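PDB 3OH8: nucleoside-diphosphate sugar epimerase (SulA family) from Corynebacterium glutamicum, which probably acts as a dinucleotide-dependent epimerase on nucleoside-diphosphate sugars, using a Rossmann-type domain to bind its cofactor. Local coordinates for residues H94-Q99 and T103-S108; L231-L236 and T247-A252; G327-D332 and V370-M375. All coordinates share one frame; numbering follows the deposited sequence.

Contact 1 of 3, residues H94-Q99 and T103-S108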
# COMPACT_ATOMS: atom_id res chain seq x y z
N HIS A 94 20.92 8.61 3.62
CA HIS A 94 19.96 8.15 4.63
C HIS A 94 20.76 7.84 5.89
O HIS A 94 21.51 6.87 5.91
CB HIS A 94 19.25 6.86 4.20
CG HIS A 94 18.66 6.89 2.83
ND1 HIS A 94 17.30 6.87 2.59
CD2 HIS A 94 19.25 6.90 1.60
CE1 HIS A 94 17.07 6.87 1.29
NE2 HIS A 94 18.24 6.89 0.67
N ASN A 95 20.57 8.64 6.93
CA ASN A 95 21.33 8.49 8.18
C ASN A 95 20.43 8.06 9.33
O ASN A 95 19.34 8.59 9.51
CB ASN A 95 22.01 9.81 8.53
CG ASN A 95 23.12 9.65 9.54
OD1 ASN A 95 22.96 9.96 10.73
ND2 ASN A 95 24.27 9.18 9.08
N PHE A 96 20.90 7.09 10.12
CA PHE A 96 20.12 6.53 11.22
C PHE A 96 20.90 6.63 12.53
O PHE A 96 21.96 6.04 12.66
CB PHE A 96 19.87 5.04 10.96
CG PHE A 96 19.13 4.74 9.68
CD1 PHE A 96 19.79 4.78 8.46
CD2 PHE A 96 17.79 4.39 9.71
CE1 PHE A 96 19.11 4.48 7.28
CE2 PHE A 96 17.11 4.09 8.54
CZ PHE A 96 17.77 4.14 7.32
N VAL A 97 20.38 7.37 13.51
CA VAL A 97 21.02 7.34 14.83
C VAL A 97 20.07 6.88 15.92
O VAL A 97 18.85 6.92 15.75
CB VAL A 97 21.65 8.70 15.23
CG1 VAL A 97 22.82 9.03 14.30
CG2 VAL A 97 20.61 9.81 15.22
N ASP A 98 20.63 6.43 17.05
CA ASP A 98 19.82 6.10 18.21
C ASP A 98 19.28 7.38 18.82
O ASP A 98 19.96 8.41 18.85
CB ASP A 98 20.65 5.33 19.24
CG ASP A 98 21.08 3.99 18.74
OD1 ASP A 98 20.25 3.30 18.09
OD2 ASP A 98 22.25 3.62 18.97
N GLN A 99 18.03 7.32 19.26
CA GLN A 99 17.37 8.46 19.83
C GLN A 99 16.36 7.99 20.87
O GLN A 99 15.26 7.54 20.52
CB GLN A 99 16.65 9.27 18.75
CG GLN A 99 16.05 10.55 19.29
CD GLN A 99 17.12 11.51 19.83
OE1 GLN A 99 18.12 11.76 19.17
NE2 GLN A 99 16.90 12.04 21.02
N THR A 103 14.59 5.72 16.88
CA THR A 103 15.50 6.00 15.78
C THR A 103 15.26 7.41 15.25
O THR A 103 14.12 7.84 15.11
CB THR A 103 15.34 4.97 14.63
OG1 THR A 103 15.54 3.65 15.15
CG2 THR A 103 16.38 5.22 13.50
N LEU A 104 16.34 8.14 15.01
CA LEU A 104 16.23 9.45 14.38
C LEU A 104 16.83 9.31 13.00
O LEU A 104 18.03 9.01 12.87
CB LEU A 104 17.00 10.52 15.16
CG LEU A 104 17.00 11.90 14.47
CD1 LEU A 104 15.58 12.46 14.38
CD2 LEU A 104 17.92 12.87 15.19
N ILE A 105 16.01 9.48 11.97
CA ILE A 105 16.48 9.38 10.60
C ILE A 105 16.71 10.77 10.05
O ILE A 105 15.85 11.65 10.15
CB ILE A 105 15.44 8.64 9.70
CG1 ILE A 105 15.29 7.19 10.18
CG2 ILE A 105 15.90 8.65 8.25
CD1 ILE A 105 14.19 6.40 9.48
N THR A 106 17.89 10.98 9.47
CA THR A 106 18.13 12.21 8.75
C THR A 106 18.31 11.90 7.28
O THR A 106 19.15 11.08 6.91
CB THR A 106 19.36 12.97 9.27
OG1 THR A 106 19.21 13.21 10.68
CG2 THR A 106 19.51 14.31 8.52
N ASP A 107 17.50 12.54 6.44
CA ASP A 107 17.68 12.45 5.00
C ASP A 107 18.35 13.72 4.52
O ASP A 107 17.91 14.82 4.85
CB ASP A 107 16.33 12.31 4.30
CG ASP A 107 15.66 11.00 4.59
OD1 ASP A 107 16.11 9.96 4.07
OD2 ASP A 107 14.68 11.02 5.37
N SER A 108 19.40 13.55 3.74
CA SER A 108 20.06 14.69 3.13
C SER A 108 20.18 14.42 1.63
O SER A 108 20.89 13.51 1.22
CB SER A 108 21.44 14.92 3.75
OG SER A 108 22.10 16.01 3.13
O HOH W 1 15.90 7.32 4.94
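The axes of the short strands 94-99 and 103-108 run antiparallel, 150° between their N-to-C directions, with N95–T106 and V97–L104 as hydrogen-bonded pairs. N95 N reaches T106 O at 2.8 Å, and T106 N donates to N95 O in turn, also at 2.8 Å. The V97–L104 pair is straighter: V97 N points at L104 O with 175° at the hydrogen. F96 and I105 share one face and lie side by side. F96 CD2 is 3.8 Å from I105 CG1, while T103 CG2 reaches the ring edge. Helices 13-21 and 119-139 cover this face. H94 and D107 sit on the same face, their flat groups turned 82° apart. H94 ND1 and D107 OD1 are 3.6 Å apart and joined by a water. That water lies in the plane of the imidazole, 2.8 Å from H94 ND1, and donates to D107 OD1. H94 NE2 bonds to D77. On the other face, V97 CG2 lies 3.7 Å from L104 CB. Q99 CB packs on L104, and Q99 OE1 bonds to R503 of helix 488-511, which covers this face. The hairpin thus joins an oily middle to a buried histidine end, where both ring nitrogens have partners inside the fold.

Contact 2 of 3, residues L231-L236 and T247-A252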
# COMPACT_ATOMS: atom_id res chain seq x y z
N LEU A 231 -14.93 -19.36 -12.22
CA LEU A 231 -14.21 -20.62 -12.43
C LEU A 231 -12.75 -20.62 -11.88
O LEU A 231 -12.33 -21.55 -11.19
CB LEU A 231 -14.25 -21.03 -13.91
CG LEU A 231 -15.21 -22.16 -14.36
CD1 LEU A 231 -16.43 -22.29 -13.46
CD2 LEU A 231 -15.64 -21.98 -15.81
N PRO A 232 -11.97 -19.58 -12.21
CA PRO A 232 -10.60 -19.62 -11.67
C PRO A 232 -10.58 -19.65 -10.13
O PRO A 232 -9.69 -20.27 -9.54
CB PRO A 232 -9.99 -18.32 -12.19
CG PRO A 232 -10.78 -18.00 -13.45
CD PRO A 232 -12.17 -18.49 -13.17
N THR A 233 -11.55 -18.98 -9.51
CA THR A 233 -11.62 -18.94 -8.05
C THR A 233 -11.90 -20.33 -7.50
O THR A 233 -11.34 -20.72 -6.48
CB THR A 233 -12.71 -17.94 -7.57
OG1 THR A 233 -12.32 -16.60 -7.90
CG2 THR A 233 -12.88 -18.04 -6.08
N LYS A 234 -12.76 -21.07 -8.19
CA LYS A 234 -13.11 -22.42 -7.76
C LYS A 234 -11.94 -23.37 -7.90
O LYS A 234 -11.68 -24.19 -7.01
CB LYS A 234 -14.31 -22.94 -8.57
CG LYS A 234 -14.85 -24.26 -8.08
CD LYS A 234 -15.98 -24.74 -8.99
CE LYS A 234 -16.42 -26.15 -8.63
NZ LYS A 234 -17.48 -26.63 -9.56
N PHE A 235 -11.23 -23.29 -9.02
CA PHE A 235 -10.11 -24.18 -9.27
C PHE A 235 -9.02 -23.94 -8.23
O PHE A 235 -8.40 -24.87 -7.73
CB PHE A 235 -9.60 -24.05 -10.71
CG PHE A 235 -10.65 -24.39 -11.75
CD1 PHE A 235 -11.75 -25.16 -11.42
CD2 PHE A 235 -10.53 -23.95 -13.06
CE1 PHE A 235 -12.72 -25.49 -12.37
CE2 PHE A 235 -11.48 -24.27 -14.02
CZ PHE A 235 -12.58 -25.04 -13.67
N LEU A 236 -8.81 -22.68 -7.88
CA LEU A 236 -7.82 -22.35 -6.85
C LEU A 236 -8.30 -22.91 -5.49
O LEU A 236 -7.52 -23.47 -4.72
CB LEU A 236 -7.63 -20.84 -6.76
CG LEU A 236 -6.38 -20.13 -7.30
CD1 LEU A 236 -5.22 -21.07 -7.72
CD2 LEU A 236 -6.77 -19.21 -8.41
N THR A 247 -3.45 -23.53 4.66
CA THR A 247 -4.37 -23.47 5.77
C THR A 247 -5.48 -22.47 5.50
O THR A 247 -6.52 -22.50 6.15
CB THR A 247 -3.57 -22.96 6.99
OG1 THR A 247 -2.92 -24.07 7.63
CG2 THR A 247 -4.45 -22.25 7.98
N THR A 248 -5.26 -21.59 4.54
CA THR A 248 -6.04 -20.36 4.47
C THR A 248 -6.20 -19.84 3.05
O THR A 248 -5.24 -19.81 2.29
CB THR A 248 -5.36 -19.27 5.32
OG1 THR A 248 -5.21 -19.75 6.67
CG2 THR A 248 -6.19 -18.00 5.33
N MSE A 249 -7.42 -19.41 2.71
CA MSE A 249 -7.67 -18.72 1.45
C MSE A 249 -8.28 -17.36 1.73
O MSE A 249 -9.40 -17.26 2.26
CB MSE A 249 -8.58 -19.55 0.51
CG MSE A 249 -8.77 -18.94 -0.88
SE MSE A 249 -9.77 -19.92 -2.04
CE MSE A 249 -9.65 -18.92 -3.51
N ILE A 250 -7.52 -16.30 1.42
CA ILE A 250 -8.04 -14.94 1.50
C ILE A 250 -8.42 -14.50 0.09
O ILE A 250 -7.55 -14.32 -0.76
CB ILE A 250 -6.98 -13.96 2.05
CG1 ILE A 250 -6.42 -14.47 3.38
CG2 ILE A 250 -7.58 -12.56 2.23
CD1 ILE A 250 -7.51 -14.84 4.40
N SER A 251 -9.71 -14.32 -0.16
CA SER A 251 -10.19 -14.11 -1.52
C SER A 251 -10.77 -12.71 -1.71
O SER A 251 -11.58 -12.26 -0.90
CB SER A 251 -11.25 -15.17 -1.86
OG SER A 251 -11.53 -15.16 -3.24
N ALA A 252 -10.36 -12.02 -2.76
CA ALA A 252 -10.90 -10.69 -3.04
C ALA A 252 -12.41 -10.76 -3.27
O ALA A 252 -12.91 -11.74 -3.83
CB ALA A 252 -10.22 -10.08 -4.25
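M249, a selenomethionine, leaves the strand toward the helix and carries most of this contact. Its CG stands anti to the backbone N (chi1 -175°), and the rest of the chain is fully extended. This stretches the side chain across the gap between strand and helix, whose axes are 11.1 Å apart. Its methyl CE lands at T233 and L236, two residues one helical turn apart. CE is 3.9 Å from T233 O and 4.2 Å from T233 CG2. CE also meets L236 CB at 4.3 Å. The end of M249 therefore touches both the helix backbone and the side chains that rise from it.

T233 presents its methyl, not its hydroxyl, to M249. Its OG1 is bonded back to R229 O one turn earlier, which fixes the rotation about CA–CB and leaves CG2 facing the strand. The same methyl looks toward S251, with T233 CG2 and S251 OG 4.3 Å apart. S251 is two residues on from M249, and its side chain comes off the same face of the strand. All four touching residues are buried. The contact is loose van der Waals packing.

Helix 222-242 and strand 248-254 run nearly antiparallel here, at 176°. They are the last two elements of a beta-alpha-beta crossover that starts from strand 204-207, as in a Rossmann fold. Strand 248-254 lies between 204-207 and 298-308, parallel to both. T233 and L236 also pack on H207, and L236 reaches L205 as well. I250 comes off the other face of the strand and meets Y349 and A352 of helix 342-354. The sheet is thus layered between two helices at this point.

Contact 3 of 3, residues G327-D332 and V370-M375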
# COMPACT_ATOMS: atom_id res chain seq x y z
N GLY A 327 -16.69 15.97 -13.79
CA GLY A 327 -16.46 17.22 -13.09
C GLY A 327 -17.72 17.77 -12.46
O GLY A 327 -18.73 17.96 -13.14
N GLY A 328 -17.67 18.02 -11.16
CA GLY A 328 -18.83 18.53 -10.44
C GLY A 328 -19.66 17.41 -9.83
O GLY A 328 -19.47 16.24 -10.14
N LYS A 329 -20.58 17.79 -8.95
CA LYS A 329 -21.39 16.82 -8.23
C LYS A 329 -22.44 16.13 -9.11
O LYS A 329 -23.01 16.74 -10.03
CB LYS A 329 -22.03 17.50 -7.01
CG LYS A 329 -23.47 17.16 -6.74
CD LYS A 329 -24.25 18.43 -6.48
CE LYS A 329 -25.47 18.16 -5.62
NZ LYS A 329 -26.23 19.41 -5.35
N PHE A 330 -22.69 14.86 -8.83
CA PHE A 330 -23.58 14.04 -9.65
C PHE A 330 -25.01 13.98 -9.10
O PHE A 330 -25.23 13.54 -7.97
CB PHE A 330 -23.00 12.63 -9.82
CG PHE A 330 -23.67 11.81 -10.90
CD1 PHE A 330 -23.02 11.56 -12.10
CD2 PHE A 330 -24.93 11.27 -10.70
CE1 PHE A 330 -23.63 10.79 -13.10
CE2 PHE A 330 -25.55 10.51 -11.69
CZ PHE A 330 -24.90 10.27 -12.89
N GLY A 331 -25.97 14.42 -9.91
CA GLY A 331 -27.37 14.41 -9.50
C GLY A 331 -27.60 15.02 -8.13
O GLY A 331 -27.21 16.17 -7.90
N ASP A 332 -28.23 14.25 -7.25
CA ASP A 332 -28.49 14.60 -5.84
C ASP A 332 -27.26 15.02 -5.04
O ASP A 332 -27.35 15.87 -4.15
CB ASP A 332 -29.07 13.37 -5.13
CG ASP A 332 -30.45 13.61 -4.58
OD1 ASP A 332 -30.89 14.78 -4.56
OD2 ASP A 332 -31.10 12.63 -4.16
N VAL A 370 -18.47 8.73 2.51
CA VAL A 370 -18.88 10.12 2.33
C VAL A 370 -19.84 10.27 1.16
O VAL A 370 -19.88 9.42 0.27
CB VAL A 370 -17.66 11.06 2.08
CG1 VAL A 370 -16.69 11.00 3.27
CG2 VAL A 370 -16.96 10.68 0.81
N SER A 371 -20.59 11.37 1.15
CA SER A 371 -21.51 11.66 0.05
C SER A 371 -20.75 12.09 -1.20
O SER A 371 -19.65 12.65 -1.12
CB SER A 371 -22.48 12.77 0.44
OG SER A 371 -21.81 14.01 0.56
N ASN A 372 -21.33 11.83 -2.37
CA ASN A 372 -20.77 12.34 -3.62
C ASN A 372 -20.49 13.84 -3.52
O ASN A 372 -19.46 14.33 -3.98
CB ASN A 372 -21.73 12.04 -4.78
CG ASN A 372 -21.42 12.86 -6.03
OD1 ASN A 372 -20.49 12.55 -6.79
ND2 ASN A 372 -22.19 13.92 -6.24
N ALA A 373 -21.43 14.58 -2.93
CA ALA A 373 -21.26 16.02 -2.75
C ALA A 373 -20.01 16.34 -1.93
O ALA A 373 -19.25 17.24 -2.26
CB ALA A 373 -22.50 16.62 -2.08
N ASP A 374 -19.79 15.58 -0.87
CA ASP A 374 -18.64 15.85 0.00
C ASP A 374 -17.32 15.49 -0.67
O ASP A 374 -16.35 16.24 -0.57
CB ASP A 374 -18.80 15.16 1.35
CG ASP A 374 -19.75 15.90 2.27
OD1 ASP A 374 -19.93 17.12 2.07
OD2 ASP A 374 -20.33 15.28 3.18
N MSE A 375 -17.29 14.35 -1.36
CA MSE A 375 -16.11 13.93 -2.11
C MSE A 375 -15.73 15.01 -3.12
O MSE A 375 -14.54 15.29 -3.34
CB MSE A 375 -16.38 12.62 -2.85
CG MSE A 375 -15.27 12.18 -3.80
SE MSE A 375 -15.80 10.85 -4.92
CE MSE A 375 -16.72 11.76 -6.16
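N372 is the one buried side chain of this contact, and it reaches toward the loop at K329 and F330. A chi1 of 164° swings its CG to the far side from the backbone N, which carries the amide away from the helix start and into the loop. There the end of the side chain meets the backbone of F330: N372 CG is 3.7 Å from F330 N, and the nearest amide atom, modelled as ND2, is 2.8 Å from F330 N. The F330 CB is also close, 4.1 Å from N372 CG. K329 CB and CG lie beyond the end of the amide, with K329 CG 3.5 Å from the N372 atom modelled as ND2. The two side chains cross at about a right angle. Of the CA atoms, those of K329 and A373 are nearest across the segments, 5.5 Å apart.

Beyond this point the contact opens out. The amine end of K329 leads away from the helix, and the residue is exposed. F330 sends its ring away from N372 to rest on A409 and L410, and A409 touches N372 too. G327 is poorly ordered, next to an unmodelled gap at 324-326.

On the helix side, S371 is the N-cap of helix 372-378, and its OG accepts from D374 N at 2.9 Å. Further along the loop, G333 and S335 make backbone bonds to A373 and N372, and F337 bonds to V370. Strand 370-371 thereby pairs antiparallel with strand 336-341, at the margin of the mixed sheet. The arrangement is a short edge strand running straight into an N-capped helix, with a partly exposed loop laid across the first turn.

How the contacts relate
Contacts 1 and 2 are buried, while contact 3 is mostly surface. Contact 1 belongs to the antiparallel sheet of the N-terminal part and lies about 43 Å, centre to centre, from each of the others. Contacts 2 and 3 both reach the mixed sheet, but their nearest atoms are still about 21 Å apart. Contact 2 joins an inner strand to a covering helix; contact 3 lies at the sheet margin. The chemistry follows the place. Contact 1 is knit by backbone hydrogen bonds and a water-linked acid. Contact 2 rests on apolar contacts round one selenomethionine methyl. Contact 3 hangs on one amide side chain reaching loop backbone.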